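Side-chain contacts in aryl esterase (Mycobacterium smegmatis, PDB 2Q0Q), which hydrolyses aryl esters and transfers acyl groups to alcohols in water, as an oligomeric serine hydrolase of the SGNH family: residues N200-D203 with L204-L208; P148-Q151 with L152-E155; S112-V115 with T116-L119; Q40-G43 with A44-V48. All blocks are in the same frame, centred on the assembly; numbering follows the deposited sequence.

Contact 1: N200-D203 with L204-L208; sequences NNRD and LGVAL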
ATOM      1  N   ASN G 200     -24.442  19.894  31.656  1.00 23.33           N
ATOM      2  CA  ASN G 200     -24.288  19.723  30.188  1.00 23.06           C
ATOM      3  C   ASN G 200     -24.917  18.432  29.676  1.00 22.91           C
ATOM      4  O   ASN G 200     -25.633  18.441  28.660  1.00 21.60           O
ATOM      5  CB  ASN G 200     -22.811  19.659  29.770  1.00 23.58           C
ATOM      6  CG  ASN G 200     -22.089  20.947  29.842  1.00 24.87           C
ATOM      7  OD1 ASN G 200     -20.847  20.976  29.774  1.00 25.13           O
ATOM      8  ND2 ASN G 200     -22.834  22.048  29.965  1.00 16.55           N
ATOM      9  N   ASN G 201     -24.610  17.314  30.358  1.00 22.33           N
ATOM     10  CA  ASN G 201     -25.107  15.998  29.937  1.00 22.37           C
ATOM     11  C   ASN G 201     -26.623  15.935  30.047  1.00 22.85           C
ATOM     12  O   ASN G 201     -27.332  15.504  29.135  1.00 22.80           O
ATOM     13  CB  ASN G 201     -24.499  14.890  30.787  1.00 22.37           C
ATOM     14  CG  ASN G 201     -23.156  14.448  30.277  1.00 23.09           C
ATOM     15  OD1 ASN G 201     -23.081  13.765  29.260  1.00 22.64           O
ATOM     16  ND2 ASN G 201     -22.078  14.859  30.973  1.00 25.87           N
ATOM     17  N   ARG G 202     -27.131  16.402  31.176  1.00 23.15           N
ATOM     18  CA  ARG G 202     -28.568  16.396  31.397  1.00 23.47           C
ATOM     19  C   ARG G 202     -29.339  17.228  30.359  1.00 23.17           C
ATOM     20  O   ARG G 202     -30.341  16.771  29.807  1.00 23.44           O
ATOM     21  CB  ARG G 202     -28.850  16.884  32.812  1.00 24.57           C
ATOM     22  CG  ARG G 202     -30.306  17.010  33.197  1.00 26.75           C
ATOM     23  CD  ARG G 202     -30.820  15.678  33.556  1.00 33.61           C
ATOM     24  NE  ARG G 202     -32.249  15.709  33.803  1.00 37.46           N
ATOM     25  CZ  ARG G 202     -32.954  14.637  34.146  1.00 37.45           C
ATOM     26  NH1 ARG G 202     -32.359  13.464  34.290  1.00 39.02           N
ATOM     27  NH2 ARG G 202     -34.256  14.752  34.362  1.00 39.59           N
ATOM     28  N   ASP G 203     -28.893  18.452  30.099  1.00 22.64           N
ATOM     29  CA  ASP G 203     -29.601  19.302  29.149  1.00 22.75           C
ATOM     30  C   ASP G 203     -29.576  18.753  27.720  1.00 22.18           C
ATOM     31  O   ASP G 203     -30.569  18.879  26.984  1.00 21.38           O
ATOM     32  CB  ASP G 203     -29.011  20.720  29.136  1.00 22.93           C
ATOM     33  CG  ASP G 203     -29.252  21.485  30.435  1.00 25.77           C
ATOM     34  OD1 ASP G 203     -30.253  21.225  31.144  1.00 30.21           O
ATOM     35  OD2 ASP G 203     -28.435  22.383  30.734  1.00 25.03           O
ATOM     36  N   LEU G 204     -28.429  18.202  27.326  1.00 21.39           N
ATOM     37  CA  LEU G 204     -28.285  17.627  25.985  1.00 21.30           C
ATOM     38  C   LEU G 204     -29.214  16.417  25.813  1.00 20.90           C
ATOM     39  O   LEU G 204     -29.859  16.256  24.773  1.00 21.22           O
ATOM     40  CB  LEU G 204     -26.838  17.211  25.697  1.00 21.02           C
ATOM     41  CG  LEU G 204     -26.593  16.822  24.228  1.00 21.13           C
ATOM     42  CD1 LEU G 204     -26.918  17.994  23.294  1.00 21.94           C
ATOM     43  CD2 LEU G 204     -25.201  16.346  24.009  1.00 20.82           C
ATOM     44  N   GLY G 205     -29.264  15.578  26.838  1.00 20.62           N
ATOM     45  CA  GLY G 205     -30.181  14.418  26.859  1.00 21.07           C
ATOM     46  C   GLY G 205     -31.670  14.748  26.736  1.00 21.73           C
ATOM     47  O   GLY G 205     -32.430  14.066  26.015  1.00 21.81           O
ATOM     48  N   VAL G 206     -32.084  15.791  27.450  1.00 21.80           N
ATOM     49  CA  VAL G 206     -33.482  16.259  27.443  1.00 22.44           C
ATOM     50  C   VAL G 206     -33.899  16.922  26.098  1.00 21.67           C
ATOM     51  O   VAL G 206     -35.078  16.828  25.645  1.00 23.74           O
ATOM     52  CB  VAL G 206     -33.726  17.238  28.598  1.00 23.41           C
ATOM     53  CG1 VAL G 206     -34.969  18.058  28.354  1.00 23.76           C
ATOM     54  CG2 VAL G 206     -33.811  16.483  29.921  1.00 23.81           C
ATOM     55  N   ALA G 207     -32.890  17.544  25.458  1.00 20.72           N
ATOM     56  CA  ALA G 207     -33.141  18.174  24.176  1.00 20.29           C
ATOM     57  C   ALA G 207     -33.224  17.121  23.092  1.00 19.70           C
ATOM     58  O   ALA G 207     -34.094  17.197  22.234  1.00 19.19           O
ATOM     59  CB  ALA G 207     -32.041  19.126  23.864  1.00 19.62           C
ATOM     60  N   LEU G 208     -32.279  16.182  23.127  1.00 19.86           N
ATOM     61  CA  LEU G 208     -32.252  15.105  22.124  1.00 19.91           C
ATOM     62  C   LEU G 208     -33.444  14.157  22.256  1.00 20.32           C
ATOM     63  O   LEU G 208     -33.875  13.552  21.255  1.00 21.67           O
ATOM     64  CB  LEU G 208     -30.922  14.329  22.172  1.00 19.96           C
ATOM     65  CG  LEU G 208     -29.692  15.056  21.594  1.00 20.94           C
ATOM     66  CD1 LEU G 208     -28.374  14.328  21.925  1.00 19.38           C
ATOM     67  CD2 LEU G 208     -29.820  15.292  20.073  1.00 22.77           C
TER
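G205 N donates to N201 O at 3.0 Å, with an N-H...O angle of 164°, and V206 N reaches R202 O in the same i to i+4 manner. L204 N and A207 N bond likewise to N200 O and D203 O; the last of these is the most bent of the four, at 143°. All are backbone bonds of one helix, and the side chains add little beyond carbon atoms resting on the carbonyl oxygens one turn back. V206 CG2 lies 3.5 Å from R202 O and is loosely placed, 4.3 Å from R202 NE of the guanidinium. L204 CB sits 3.4 Å from N200 O, while its CG, anti to the backbone N (chi1 -170°), carries the methyls away from the preceding turn. The amides of N200 and N201 turn back to T197, just before the helix begins: N200 OD1 accepts from T197 N and N201 ND2 donates to T197 O. N200 OD1 also accepts from D189 N. Helix 198-215 packs against helix 34-42, where R202 and V206 touch Q41 and L204 touches W34, and against strand 179-181, where A207 and L208 meet F180.

Contact 2: P148-Q151 with L152-E155; sequences PWFQ and LIFE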
ATOM      1  N   PRO G 148      -1.782  22.442  29.775  1.00 19.79           N
ATOM      2  CA  PRO G 148      -0.937  22.801  28.619  1.00 19.20           C
ATOM      3  C   PRO G 148      -0.938  21.797  27.480  1.00 18.46           C
ATOM      4  O   PRO G 148      -0.760  22.201  26.325  1.00 18.02           O
ATOM      5  CB  PRO G 148       0.463  22.940  29.221  1.00 19.56           C
ATOM      6  CG  PRO G 148       0.417  22.123  30.503  1.00 20.52           C
ATOM      7  CD  PRO G 148      -0.987  22.360  31.018  1.00 19.81           C
ATOM      8  N   TRP G 149      -1.078  20.495  27.783  1.00 18.17           N
ATOM      9  CA  TRP G 149      -1.105  19.480  26.731  1.00 17.93           C
ATOM     10  C   TRP G 149      -2.384  19.595  25.928  1.00 17.59           C
ATOM     11  O   TRP G 149      -2.340  19.569  24.709  1.00 16.94           O
ATOM     12  CB  TRP G 149      -0.956  18.041  27.263  1.00 17.46           C
ATOM     13  CG  TRP G 149      -0.964  17.058  26.122  1.00 17.90           C
ATOM     14  CD1 TRP G 149      -1.920  16.127  25.842  1.00 18.94           C
ATOM     15  CD2 TRP G 149       0.009  16.961  25.078  1.00 17.41           C
ATOM     16  NE1 TRP G 149      -1.611  15.455  24.685  1.00 17.72           N
ATOM     17  CE2 TRP G 149      -0.429  15.944  24.191  1.00 17.94           C
ATOM     18  CE3 TRP G 149       1.195  17.655  24.781  1.00 17.91           C
ATOM     19  CZ2 TRP G 149       0.295  15.581  23.056  1.00 17.02           C
ATOM     20  CZ3 TRP G 149       1.917  17.278  23.640  1.00 17.85           C
ATOM     21  CH2 TRP G 149       1.451  16.280  22.795  1.00 16.97           C
ATOM     22  N   PHE G 150      -3.527  19.710  26.594  1.00 18.16           N
ATOM     23  CA  PHE G 150      -4.771  19.999  25.868  1.00 18.32           C
ATOM     24  C   PHE G 150      -4.688  21.314  25.078  1.00 18.06           C
ATOM     25  O   PHE G 150      -5.092  21.364  23.928  1.00 16.91           O
ATOM     26  CB  PHE G 150      -5.988  20.049  26.776  1.00 18.32           C
ATOM     27  CG  PHE G 150      -6.598  18.708  27.119  1.00 18.50           C
ATOM     28  CD1 PHE G 150      -7.121  18.518  28.401  1.00 18.21           C
ATOM     29  CD2 PHE G 150      -6.702  17.646  26.180  1.00 18.18           C
ATOM     30  CE1 PHE G 150      -7.726  17.332  28.759  1.00 20.05           C
ATOM     31  CE2 PHE G 150      -7.318  16.465  26.540  1.00 17.50           C
ATOM     32  CZ  PHE G 150      -7.822  16.303  27.839  1.00 19.16           C
ATOM     33  N   GLN G 151      -4.172  22.376  25.691  1.00 17.99           N
ATOM     34  CA  GLN G 151      -3.989  23.616  24.939  1.00 19.00           C
ATOM     35  C   GLN G 151      -3.205  23.390  23.639  1.00 18.64           C
ATOM     36  O   GLN G 151      -3.531  23.972  22.620  1.00 18.63           O
ATOM     37  CB  GLN G 151      -3.264  24.663  25.798  1.00 18.77           C
ATOM     38  CG  GLN G 151      -4.029  25.175  26.977  1.00 21.85           C
ATOM     39  CD  GLN G 151      -3.305  26.338  27.674  1.00 22.82           C
ATOM     40  OE1 GLN G 151      -3.035  27.377  27.053  1.00 30.44           O
ATOM     41  NE2 GLN G 151      -3.019  26.188  28.961  1.00 26.69           N
ATOM     42  N   LEU G 152      -2.174  22.543  23.692  1.00 17.70           N
ATOM     43  CA  LEU G 152      -1.301  22.293  22.542  1.00 18.24           C
ATOM     44  C   LEU G 152      -2.032  21.531  21.456  1.00 18.06           C
ATOM     45  O   LEU G 152      -2.049  21.966  20.295  1.00 18.54           O
ATOM     46  CB  LEU G 152      -0.039  21.512  22.939  1.00 17.89           C
ATOM     47  CG  LEU G 152       1.086  22.388  23.492  1.00 20.56           C
ATOM     48  CD1 LEU G 152       2.029  21.622  24.412  1.00 21.93           C
ATOM     49  CD2 LEU G 152       1.858  23.073  22.341  1.00 22.96           C
ATOM     50  N   ILE G 153      -2.616  20.384  21.810  1.00 18.14           N
ATOM     51  CA  ILE G 153      -3.219  19.525  20.768  1.00 17.99           C
ATOM     52  C   ILE G 153      -4.455  20.172  20.134  1.00 18.22           C
ATOM     53  O   ILE G 153      -4.803  19.884  18.976  1.00 18.22           O
ATOM     54  CB  ILE G 153      -3.560  18.083  21.254  1.00 17.91           C
ATOM     55  CG1 ILE G 153      -4.671  18.080  22.295  1.00 18.07           C
ATOM     56  CG2 ILE G 153      -2.312  17.386  21.808  1.00 17.64           C
ATOM     57  CD1 ILE G 153      -5.168  16.707  22.663  1.00 18.67           C
ATOM     58  N   PHE G 154      -5.121  21.044  20.883  1.00 18.49           N
ATOM     59  CA  PHE G 154      -6.303  21.724  20.366  1.00 18.81           C
ATOM     60  C   PHE G 154      -6.060  23.161  19.872  1.00 18.87           C
ATOM     61  O   PHE G 154      -7.008  23.884  19.623  1.00 19.74           O
ATOM     62  CB  PHE G 154      -7.411  21.728  21.429  1.00 18.83           C
ATOM     63  CG  PHE G 154      -8.247  20.479  21.448  1.00 18.86           C
ATOM     64  CD1 PHE G 154      -8.152  19.543  22.482  1.00 17.13           C
ATOM     65  CD2 PHE G 154      -9.122  20.225  20.405  1.00 15.86           C
ATOM     66  CE1 PHE G 154      -8.951  18.371  22.464  1.00 18.89           C
ATOM     67  CE2 PHE G 154      -9.896  19.070  20.383  1.00 18.71           C
ATOM     68  CZ  PHE G 154      -9.818  18.147  21.416  1.00 16.91           C
ATOM     69  N   GLU G 155      -4.804  23.551  19.706  1.00 19.58           N
ATOM     70  CA  GLU G 155      -4.478  24.900  19.243  1.00 20.08           C
ATOM     71  C   GLU G 155      -5.216  25.178  17.917  1.00 19.41           C
ATOM     72  O   GLU G 155      -5.108  24.418  16.955  1.00 18.37           O
ATOM     73  CB  GLU G 155      -2.961  25.029  19.079  1.00 20.39           C
ATOM     74  CG  GLU G 155      -2.468  26.384  18.601  1.00 21.21           C
ATOM     75  CD  GLU G 155      -0.951  26.569  18.788  1.00 24.35           C
ATOM     76  OE1 GLU G 155      -0.374  26.075  19.799  1.00 29.58           O
ATOM     77  OE2 GLU G 155      -0.328  27.236  17.927  1.00 33.67           O
TER
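L152 and I153 both reach back to W149, but they meet its indole with different parts. I153 lays its CG2 methyl over one face, offset toward the rim, 3.4 Å from W149 CE2 and just as near to CZ2, which is close for carbon atoms. L152 makes a looser contact farther round the ring, where its CD1 stands 4.1 Å from W149 CE3. L152 CG and CD1 both lie against P148 O, the former at 3.4 Å. The branches of I153 divide the work: CG1 takes the crowded position between the backbone N and the carbonyl carbon (chi1 67°), and its terminal CD1 comes to the edge of the F150 ring, near its plane, 4.0 Å from CD2. Thus one isoleucine bridges two aromatic rings.

Residues 148-153 form a short helix on an SGNH hydrolase subunit, and much of this apolar surface faces a second subunit: W149 and F150 both meet F174 of that neighbouring subunit, the latter edge-to-face, and I153 packs on L105 of the same neighbouring subunit. Within the helix I153 N gives W149 O a nearly straight bond, 3.0 Å long at 170°, while L152 N bonds to P148 O and more weakly to W149 O. F154 N closes the last turn on F150 O, although F154 itself has already left helical geometry. Its ring presents an edge to that same oxygen, with CD1 3.8 Å from F150 O, and packs on L142, M145 and I194 of its own chain.

Contact 3: S112-V115 with T116-L119; sequences SVLV and TQVL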
ATOM      1  N   SER G 112     -20.074  13.918   6.237  1.00 15.54           N
ATOM      2  CA  SER G 112     -20.870  13.473   5.062  1.00 15.49           C
ATOM      3  C   SER G 112     -20.654  11.985   4.715  1.00 15.87           C
ATOM      4  O   SER G 112     -21.585  11.300   4.318  1.00 15.93           O
ATOM      5  CB  SER G 112     -20.586  14.339   3.821  1.00 16.74           C
ATOM      6  OG  SER G 112     -19.405  13.943   3.104  1.00 16.57           O
ATOM      7  N   VAL G 113     -19.423  11.516   4.875  1.00 15.22           N
ATOM      8  CA  VAL G 113     -19.118  10.091   4.752  1.00 15.33           C
ATOM      9  C   VAL G 113     -19.939   9.254   5.752  1.00 15.00           C
ATOM     10  O   VAL G 113     -20.523   8.243   5.376  1.00 14.78           O
ATOM     11  CB  VAL G 113     -17.596   9.838   4.934  1.00 14.96           C
ATOM     12  CG1 VAL G 113     -17.292   8.345   5.037  1.00 16.61           C
ATOM     13  CG2 VAL G 113     -16.802  10.459   3.783  1.00 15.93           C
ATOM     14  N   LEU G 114     -19.972   9.669   7.013  1.00 14.72           N
ATOM     15  CA  LEU G 114     -20.735   8.949   8.039  1.00 14.86           C
ATOM     16  C   LEU G 114     -22.256   8.941   7.733  1.00 15.37           C
ATOM     17  O   LEU G 114     -22.928   7.894   7.828  1.00 15.26           O
ATOM     18  CB  LEU G 114     -20.446   9.555   9.424  1.00 14.79           C
ATOM     19  CG  LEU G 114     -18.982   9.499   9.908  1.00 14.97           C
ATOM     20  CD1 LEU G 114     -18.812  10.162  11.252  1.00 13.77           C
ATOM     21  CD2 LEU G 114     -18.492   8.094  10.006  1.00 15.44           C
ATOM     22  N   VAL G 115     -22.797  10.090   7.335  1.00 14.96           N
ATOM     23  CA  VAL G 115     -24.198  10.151   6.929  1.00 13.82           C
ATOM     24  C   VAL G 115     -24.479   9.218   5.786  1.00 14.60           C
ATOM     25  O   VAL G 115     -25.426   8.450   5.831  1.00 15.50           O
ATOM     26  CB  VAL G 115     -24.620  11.586   6.530  1.00 14.33           C
ATOM     27  CG1 VAL G 115     -26.086  11.625   6.036  1.00 14.27           C
ATOM     28  CG2 VAL G 115     -24.447  12.536   7.707  1.00 14.83           C
ATOM     29  N   THR G 116     -23.620   9.247   4.791  1.00 14.99           N
ATOM     30  CA  THR G 116     -23.784   8.367   3.627  1.00 15.61           C
ATOM     31  C   THR G 116     -23.763   6.888   4.022  1.00 15.63           C
ATOM     32  O   THR G 116     -24.590   6.092   3.521  1.00 15.81           O
ATOM     33  CB  THR G 116     -22.714   8.676   2.553  1.00 15.63           C
ATOM     34  OG1 THR G 116     -22.874  10.026   2.107  1.00 17.62           O
ATOM     35  CG2 THR G 116     -22.858   7.771   1.355  1.00 15.65           C
ATOM     36  N   GLN G 117     -22.862   6.536   4.938  1.00 15.19           N
ATOM     37  CA  GLN G 117     -22.835   5.167   5.520  1.00 15.18           C
ATOM     38  C   GLN G 117     -24.168   4.786   6.211  1.00 15.02           C
ATOM     39  O   GLN G 117     -24.637   3.636   6.109  1.00 15.36           O
ATOM     40  CB  GLN G 117     -21.664   5.015   6.491  1.00 15.32           C
ATOM     41  CG  GLN G 117     -20.279   5.051   5.862  1.00 14.87           C
ATOM     42  CD  GLN G 117     -19.141   5.009   6.876  1.00 15.32           C
ATOM     43  OE1 GLN G 117     -19.332   5.281   8.063  1.00 14.87           O
ATOM     44  NE2 GLN G 117     -17.934   4.639   6.400  1.00 15.13           N
ATOM     45  N   VAL G 118     -24.814   5.729   6.894  1.00 15.37           N
ATOM     46  CA  VAL G 118     -26.136   5.412   7.459  1.00 15.81           C
ATOM     47  C   VAL G 118     -27.215   5.259   6.358  1.00 15.13           C
ATOM     48  O   VAL G 118     -28.022   4.319   6.379  1.00 16.06           O
ATOM     49  CB  VAL G 118     -26.607   6.442   8.497  1.00 15.06           C
ATOM     50  CG1 VAL G 118     -28.000   6.079   8.965  1.00 15.93           C
ATOM     51  CG2 VAL G 118     -25.608   6.481   9.678  1.00 17.41           C
ATOM     52  N   LEU G 119     -27.243   6.197   5.414  1.00 15.51           N
ATOM     53  CA  LEU G 119     -28.279   6.206   4.376  1.00 16.27           C
ATOM     54  C   LEU G 119     -28.229   4.977   3.471  1.00 16.46           C
ATOM     55  O   LEU G 119     -29.260   4.553   2.943  1.00 18.02           O
ATOM     56  CB  LEU G 119     -28.174   7.467   3.529  1.00 16.26           C
ATOM     57  CG  LEU G 119     -28.431   8.758   4.305  1.00 18.26           C
ATOM     58  CD1 LEU G 119     -28.163   9.954   3.381  1.00 20.50           C
ATOM     59  CD2 LEU G 119     -29.854   8.839   4.919  1.00 18.79           C
TER
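S112 O receives two hydrogen bonds from T116, one from the backbone N and one from the hydroxyl OG1, each 2.9 Å long. The two donors approach from opposite faces of the carbonyl plane. OG1 can do this because it lies beside its own backbone N, anti to the carbonyl carbon (chi1 -62°), which directs the hydroxyl back along the helix. The remaining i to i+4 bonds are backbone to backbone: Q117 N to V113 O, V118 N to L114 O, and L119 N to V115 O, the last nearly straight at 165°.

Polar and apolar groups meet around Q117. Its extended chain runs back over the preceding turn, and CG passes 3.2 Å from V113 O. The amide lies across the L114 and V113 side chains, OE1 toward the former, 3.5 Å from L114 CD2, and NE2 toward the latter, 4.0 Å from V113 CG1. NE2 is satisfied by A71 O of helix 70-81, whereas OE1 is buried here without any partner in the model.

Purely apolar packing is represented by V115 and L119, which lie side by side and point the same way. V115 CG1 touches L119 CD1 at 3.8 Å, and L119 CG also covers V115 O.

These residues form the last two turns of helix 104-119. V115 and V118 are applied to strand 133-138, while Q117 faces helix 70-81 and L119 reaches M175 of helix 164-175, an arrangement in keeping with the layered alpha/beta/alpha fold of SGNH hydrolases, in which helices flank a central parallel sheet.

Contact 4: Q40-G43 with A44-V48; sequences QQLG and ADFEV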
ATOM      1  N   GLN G  40     -33.659   7.441  29.748  1.00 28.91           N
ATOM      2  CA  GLN G  40     -34.620   7.770  30.828  1.00 29.48           C
ATOM      3  C   GLN G  40     -35.795   8.553  30.277  1.00 29.58           C
ATOM      4  O   GLN G  40     -36.963   8.232  30.525  1.00 30.12           O
ATOM      5  CB  GLN G  40     -33.995   8.687  31.897  1.00 30.46           C
ATOM      6  CG  GLN G  40     -32.984   8.085  32.848  1.00 31.94           C
ATOM      7  CD  GLN G  40     -32.269   9.185  33.665  1.00 32.62           C
ATOM      8  OE1 GLN G  40     -32.900  10.152  34.122  1.00 37.23           O
ATOM      9  NE2 GLN G  40     -30.954   9.043  33.832  1.00 35.66           N
ATOM     10  N   GLN G  41     -35.459   9.618  29.560  1.00 29.20           N
ATOM     11  CA  GLN G  41     -36.449  10.559  29.071  1.00 28.62           C
ATOM     12  C   GLN G  41     -37.358   9.912  28.036  1.00 28.35           C
ATOM     13  O   GLN G  41     -38.549  10.194  28.005  1.00 28.45           O
ATOM     14  CB  GLN G  41     -35.766  11.803  28.497  1.00 28.44           C
ATOM     15  CG  GLN G  41     -35.094  12.673  29.554  1.00 27.71           C
ATOM     16  CD  GLN G  41     -36.081  13.403  30.434  1.00 29.12           C
ATOM     17  OE1 GLN G  41     -36.926  14.155  29.957  1.00 28.29           O
ATOM     18  NE2 GLN G  41     -35.961  13.199  31.734  1.00 30.50           N
ATOM     19  N   LEU G  42     -36.801   9.046  27.199  1.00 27.96           N
ATOM     20  CA  LEU G  42     -37.574   8.404  26.146  1.00 27.68           C
ATOM     21  C   LEU G  42     -38.458   7.282  26.692  1.00 28.35           C
ATOM     22  O   LEU G  42     -39.593   7.113  26.256  1.00 28.47           O
ATOM     23  CB  LEU G  42     -36.631   7.858  25.080  1.00 27.02           C
ATOM     24  CG  LEU G  42     -36.021   8.877  24.135  1.00 25.03           C
ATOM     25  CD1 LEU G  42     -34.935   8.227  23.266  1.00 25.14           C
ATOM     26  CD2 LEU G  42     -37.116   9.556  23.292  1.00 25.07           C
ATOM     27  N   GLY G  43     -37.925   6.515  27.633  1.00 29.01           N
ATOM     28  CA  GLY G  43     -38.686   5.451  28.275  1.00 29.49           C
ATOM     29  C   GLY G  43     -38.677   4.164  27.491  1.00 30.63           C
ATOM     30  O   GLY G  43     -37.938   4.013  26.514  1.00 30.72           O
ATOM     31  N   ALA G  44     -39.508   3.229  27.939  1.00 31.23           N
ATOM     32  CA  ALA G  44     -39.441   1.850  27.499  1.00 31.75           C
ATOM     33  C   ALA G  44     -39.916   1.586  26.057  1.00 31.51           C
ATOM     34  O   ALA G  44     -39.696   0.486  25.532  1.00 32.50           O
ATOM     35  CB  ALA G  44     -40.204   0.954  28.489  1.00 31.94           C
ATOM     36  N   ASP G  45     -40.556   2.569  25.416  1.00 31.40           N
ATOM     37  CA  ASP G  45     -40.859   2.451  23.985  1.00 31.22           C
ATOM     38  C   ASP G  45     -39.601   2.627  23.120  1.00 30.74           C
ATOM     39  O   ASP G  45     -39.649   2.398  21.909  1.00 31.27           O
ATOM     40  CB  ASP G  45     -41.934   3.449  23.542  1.00 32.43           C
ATOM     41  CG  ASP G  45     -43.351   3.026  23.940  1.00 34.19           C
ATOM     42  OD1 ASP G  45     -43.571   1.839  24.252  1.00 37.59           O
ATOM     43  OD2 ASP G  45     -44.243   3.908  23.931  1.00 39.68           O
ATOM     44  N   PHE G  46     -38.483   3.007  23.737  1.00 29.51           N
ATOM     45  CA  PHE G  46     -37.217   3.197  23.026  1.00 29.00           C
ATOM     46  C   PHE G  46     -36.069   2.462  23.691  1.00 28.09           C
ATOM     47  O   PHE G  46     -36.099   2.185  24.891  1.00 27.64           O
ATOM     48  CB  PHE G  46     -36.858   4.690  22.975  1.00 27.89           C
ATOM     49  CG  PHE G  46     -37.860   5.527  22.247  1.00 28.10           C
ATOM     50  CD1 PHE G  46     -37.658   5.888  20.924  1.00 26.95           C
ATOM     51  CD2 PHE G  46     -39.024   5.935  22.881  1.00 27.57           C
ATOM     52  CE1 PHE G  46     -38.608   6.672  20.251  1.00 29.04           C
ATOM     53  CE2 PHE G  46     -39.962   6.703  22.224  1.00 28.57           C
ATOM     54  CZ  PHE G  46     -39.754   7.067  20.900  1.00 28.47           C
ATOM     55  N   GLU G  47     -35.054   2.155  22.892  1.00 28.00           N
ATOM     56  CA  GLU G  47     -33.827   1.559  23.367  1.00 27.82           C
ATOM     57  C   GLU G  47     -32.639   2.324  22.784  1.00 27.14           C
ATOM     58  O   GLU G  47     -32.527   2.439  21.557  1.00 27.45           O
ATOM     59  CB  GLU G  47     -33.764   0.092  22.922  1.00 28.10           C
ATOM     60  CG  GLU G  47     -32.591  -0.694  23.503  1.00 29.17           C
ATOM     61  CD  GLU G  47     -32.415  -2.046  22.872  1.00 31.39           C
ATOM     62  OE1 GLU G  47     -33.335  -2.497  22.142  1.00 34.29           O
ATOM     63  OE2 GLU G  47     -31.350  -2.677  23.108  1.00 35.79           O
ATOM     64  N   VAL G  48     -31.758   2.809  23.659  1.00 26.16           N
ATOM     65  CA  VAL G  48     -30.563   3.553  23.264  1.00 25.46           C
ATOM     66  C   VAL G  48     -29.316   2.664  23.282  1.00 25.51           C
ATOM     67  O   VAL G  48     -29.097   1.885  24.202  1.00 25.94           O
ATOM     68  CB  VAL G  48     -30.353   4.794  24.170  1.00 25.38           C
ATOM     69  CG1 VAL G  48     -28.984   5.461  23.907  1.00 24.08           C
ATOM     70  CG2 VAL G  48     -31.490   5.774  23.945  1.00 24.06           C
TER
HETATM   71  O   HOH W   1     -41.573   5.221  26.157  1.00 30.37           O
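L42 and F46 cross at about a right angle, with the leucine lying over the phenyl ring. L42 CD2 stands over the centre of the F46 ring, 4.1 Å from its centroid and only 8° off the normal, a CH-pi contact. L42 CB reaches the near rim, 3.8 Å from F46 CD2. The other methyl, CD1, turns toward the strand and meets V48 CG2 at 4.3 Å. In F46 the ring stem is anti to the carbonyl carbon (chi1 -62°), a setting that brings the ring face against the L42 side chain.

The backbone between them makes this possible. G43 leaves the helix with positive phi, and a type I beta turn from G43 to F46 follows, closed by F46 N to G43 O at 3.0 Å. A water molecule bridges the helix end and the turn, donating to L42 O at 2.7 Å and accepting from D45 N. Beyond the pair, L42 also packs on V212 and R213 of helix 198-215, and F46 on K3 of strand 3-9. The chemistry is therefore divided: apolar packing of L42 on F46 and V48 joins helix 34-42 to strand 46-52, while one backbone bond and a bridging water occupy L42 O, G43 O, D45 N and F46 N.

Along the chain the order is contact 4, contact 3, contact 2, contact 1. Contacts 1 and 4 are neighbours, their centres about 14 Å apart on the same side of the chain's centre, where helix 198-215 lies against helix 34-42 and R202 approaches Q40. Contact 4 leads into strand 46-52, one outer strand of the parallel sheet, and contact 1 borders strand 179-181, the other. Contact 3 belongs to helix 104-119, about 24 Å from contact 1 between centres and across the chain's centre. Contact 2 is remote from contact 4, about 37 Å between centres. Contacts 2 and 3 both touch other subunits, which ties them to the oligomer.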